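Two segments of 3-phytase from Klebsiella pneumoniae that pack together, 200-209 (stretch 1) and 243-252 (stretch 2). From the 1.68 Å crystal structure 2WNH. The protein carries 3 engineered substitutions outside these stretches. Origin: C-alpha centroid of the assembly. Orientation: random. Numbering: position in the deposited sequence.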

# COMPACT_ATOMS: atom_id res chain seq x y z
N THR B 200 -40.95 -25.75 21.80
CA THR B 200 -41.20 -24.72 20.79
C THR B 200 -42.69 -24.35 20.79
O THR B 200 -43.51 -25.08 21.36
CB THR B 200 -40.79 -25.22 19.39
OG1 THR B 200 -41.52 -26.41 19.09
CG2 THR B 200 -39.29 -25.52 19.35
N ILE B 201 -43.02 -23.23 20.15
CA ILE B 201 -44.41 -22.78 19.98
C ILE B 201 -44.85 -23.12 18.56
O ILE B 201 -44.22 -22.69 17.58
CB ILE B 201 -44.57 -21.26 20.21
CG1 ILE B 201 -43.89 -20.78 21.52
CG2 ILE B 201 -46.03 -20.82 20.07
CD1 ILE B 201 -44.56 -21.15 22.80
N SER B 202 -45.92 -23.90 18.42
CA SER B 202 -46.38 -24.24 17.07
C SER B 202 -46.82 -22.98 16.35
O SER B 202 -47.32 -22.02 16.97
CB SER B 202 -47.52 -25.27 17.13
OG SER B 202 -48.66 -24.66 17.70
N GLY B 203 -46.63 -22.96 15.03
CA GLY B 203 -46.98 -21.79 14.23
C GLY B 203 -45.90 -20.71 14.29
O GLY B 203 -45.19 -20.47 13.29
N LEU B 204 -45.79 -20.06 15.45
CA LEU B 204 -44.84 -18.98 15.69
C LEU B 204 -43.39 -19.39 15.40
O LEU B 204 -42.66 -18.64 14.74
CB LEU B 204 -44.95 -18.49 17.14
CG LEU B 204 -43.94 -17.41 17.58
CD1 LEU B 204 -44.04 -16.17 16.71
CD2 LEU B 204 -44.18 -17.01 19.01
N SER B 205 -42.98 -20.56 15.87
CA SER B 205 -41.58 -20.95 15.71
C SER B 205 -41.21 -21.05 14.23
O SER B 205 -40.15 -20.55 13.84
CB SER B 205 -41.21 -22.22 16.49
OG SER B 205 -41.91 -23.35 16.00
N VAL B 206 -42.08 -21.65 13.42
CA VAL B 206 -41.80 -21.78 11.99
C VAL B 206 -41.92 -20.41 11.29
O VAL B 206 -41.12 -20.10 10.42
CB VAL B 206 -42.65 -22.87 11.30
CG1 VAL B 206 -42.31 -22.97 9.81
CG2 VAL B 206 -42.39 -24.23 11.97
N MET B 207 -42.88 -19.59 11.71
CA MET B 207 -42.93 -18.21 11.20
C MET B 207 -41.63 -17.47 11.46
O MET B 207 -41.15 -16.73 10.60
CB MET B 207 -44.10 -17.44 11.79
CG MET B 207 -45.43 -17.78 11.11
SD MET B 207 -46.79 -16.85 11.80
CE MET B 207 -47.71 -18.16 12.58
N ALA B 208 -41.08 -17.66 12.65
CA ALA B 208 -39.78 -17.06 13.01
C ALA B 208 -38.66 -17.57 12.09
O ALA B 208 -37.81 -16.77 11.68
CB ALA B 208 -39.46 -17.33 14.49
N ASN B 209 -38.66 -18.87 11.78
CA ASN B 209 -37.73 -19.45 10.79
C ASN B 209 -37.88 -18.75 9.44
O ASN B 209 -36.89 -18.51 8.74
CB ASN B 209 -38.02 -20.95 10.53
CG ASN B 209 -37.68 -21.87 11.69
OD1 ASN B 209 -38.25 -22.98 11.79
ND2 ASN B 209 -36.74 -21.46 12.54
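Stretch 2 243-252: PLLTENYDLS

Stretch 2 is helical from Pro 243 to Asp 250, with phi/psi values near -60°/-40° and backbone hydrogen bonds of the i to i+4 kind, such as Glu 247 N to Pro 243 O at 2.9 Å and Asn 248 N to Leu 244 O at 3.0 Å. Leu 251, at -106°/10°, is the first residue to leave that conformation. Leu 251 N donates to Asn 248 O at 3.2 Å and weakly to Glu 247 O at 3.3 Å, and Ser 252 OG folds back to donate to Asn 248 O at 2.8 Å. Stretch 1 runs from a strand, Thr 200 and Ile 201, through a turn into a helix that starts at Leu 204. Gly 203 occupies the N-cap position with a phi of 81°, a value that favours glycine, and the turn is bridged by Ser 205, whose N and OG both donate to Ile 201 O, at 3.0 and 2.9 Å.

The two helix axes approach to 8.5 Å, and their N-to-C directions differ by 130° (signed crossing angle -130°), so the helices run in broadly opposing directions but are well short of antiparallel. The register is consistent with this: the CA atoms of Ala 208 and Leu 245 lie 4.8 Å apart, and those of Ser 205 and Asn 248 6.0 Å apart, so that later residues of one helix meet earlier residues of the other. The contact buries 462 Å², both sides summed.

The CA atoms come nearest at Ala 208 and Leu 245, and the side chain of Ala 208 makes close contacts there. Ala 208 CB points toward stretch 2 and reaches Asn 248 CB at 3.5 Å. Ala 208 CB is also 3.9 Å from Leu 245 CD1, which in turn lies 3.5 Å from Ala 208 O.

Apolar side chains make up much of the remaining interface. Leu 204 leaves its helix sideways, but with chi1 t and chi2 p its end comes nearer to stretch 2: CD1 sits 3.8 Å from Leu 244 CD2 and 3.6 Å from Leu 244 O, while CD2 packs 3.7 Å from Glu 247 CG and 4.2 Å from Leu 251 CD1. One leucine thus spans about two turns of the partner. Met 207 SD adds a looser contact with Leu 244 CD1 at 4.3 Å, and outside both helices, Ile 201 CG1 meets Leu 251 CB, also at 4.3 Å.

Polar groups contribute without any direct hydrogen bond between the stretches. Asn 248 points its CB toward stretch 1 and lays its amide over the first turn of that helix, with ND2 3.5 Å from Ser 205 CA and 3.7 Å from Leu 204 CG; these are van der Waals contacts. The polar link is indirect: one water accepts from Asn 248 ND2 at 2.8 Å and from Ile 201 N at 3.0 Å, joining the helix of stretch 2 to the strand that precedes the helix of stretch 1.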

# COMPACT_ATOMS: atom_id res chain seq x y z
N PRO B 243 -40.97 -8.34 14.27
CA PRO B 243 -41.73 -8.55 15.51
C PRO B 243 -42.02 -10.04 15.81
O PRO B 243 -42.05 -10.46 16.97
CB PRO B 243 -43.01 -7.73 15.46
N LEU B 244 -42.22 -10.85 14.78
CA LEU B 244 -42.43 -12.29 14.97
C LEU B 244 -41.18 -12.99 15.50
O LEU B 244 -41.26 -13.95 16.25
CB LEU B 244 -42.88 -12.94 13.66
CG LEU B 244 -44.36 -12.71 13.29
CD1 LEU B 244 -44.63 -13.14 11.84
CD2 LEU B 244 -45.24 -13.48 14.25
N LEU B 245 -40.02 -12.50 15.07
CA LEU B 245 -38.77 -13.11 15.48
C LEU B 245 -38.50 -12.76 16.94
O LEU B 245 -38.13 -13.61 17.72
CB LEU B 245 -37.66 -12.66 14.53
CG LEU B 245 -36.31 -13.38 14.57
CD1 LEU B 245 -36.42 -14.87 14.32
CD2 LEU B 245 -35.42 -12.70 13.49
N THR B 246 -38.73 -11.50 17.30
CA THR B 246 -38.64 -11.03 18.68
C THR B 246 -39.59 -11.84 19.57
O THR B 246 -39.20 -12.28 20.65
CB THR B 246 -38.95 -9.52 18.81
OG1 THR B 246 -37.92 -8.76 18.16
CG2 THR B 246 -39.05 -9.09 20.27
N GLU B 247 -40.82 -12.02 19.11
CA GLU B 247 -41.80 -12.79 19.90
C GLU B 247 -41.30 -14.23 20.16
O GLU B 247 -41.35 -14.72 21.30
CB GLU B 247 -43.16 -12.77 19.20
CG GLU B 247 -44.30 -13.42 20.02
CD GLU B 247 -45.04 -12.44 20.93
OE1 GLU B 247 -44.51 -11.35 21.22
OE2 GLU B 247 -46.17 -12.77 21.36
N ASN B 248 -40.81 -14.89 19.11
CA ASN B 248 -40.31 -16.25 19.28
C ASN B 248 -39.11 -16.31 20.22
O ASN B 248 -39.02 -17.21 21.05
CB ASN B 248 -39.95 -16.90 17.94
CG ASN B 248 -39.78 -18.41 18.04
OD1 ASN B 248 -38.75 -18.98 17.66
ND2 ASN B 248 -40.80 -19.08 18.56
N TYR B 249 -38.20 -15.35 20.09
CA TYR B 249 -37.09 -15.24 21.04
C TYR B 249 -37.57 -15.07 22.49
O TYR B 249 -37.08 -15.75 23.39
CB TYR B 249 -36.11 -14.12 20.65
CG TYR B 249 -35.01 -14.64 19.77
CD1 TYR B 249 -35.27 -15.03 18.46
CD2 TYR B 249 -33.72 -14.79 20.26
CE1 TYR B 249 -34.27 -15.54 17.64
CE2 TYR B 249 -32.71 -15.31 19.45
CZ TYR B 249 -32.99 -15.68 18.16
OH TYR B 249 -31.99 -16.17 17.36
N ASP B 250 -38.51 -14.14 22.72
CA ASP B 250 -39.04 -13.93 24.06
C ASP B 250 -39.46 -15.25 24.70
O ASP B 250 -39.29 -15.44 25.90
CB ASP B 250 -40.25 -12.99 24.04
CG ASP B 250 -39.88 -11.55 23.79
OD1 ASP B 250 -38.69 -11.15 23.93
OD2 ASP B 250 -40.82 -10.78 23.43
N LEU B 251 -39.96 -16.18 23.88
CA LEU B 251 -40.59 -17.41 24.37
C LEU B 251 -39.73 -18.64 24.19
O LEU B 251 -40.20 -19.75 24.39
CB LEU B 251 -41.97 -17.61 23.70
CG LEU B 251 -42.99 -16.50 23.90
CD1 LEU B 251 -44.33 -16.83 23.19
CD2 LEU B 251 -43.21 -16.18 25.38
N SER B 252 -38.46 -18.44 23.81
CA SER B 252 -37.52 -19.55 23.71
C SER B 252 -36.20 -19.22 24.40
O SER B 252 -36.05 -19.43 25.61
CB SER B 252 -37.32 -20.00 22.25
OG SER B 252 -36.86 -18.94 21.41
O HOH W 1 -40.54 -21.50 19.97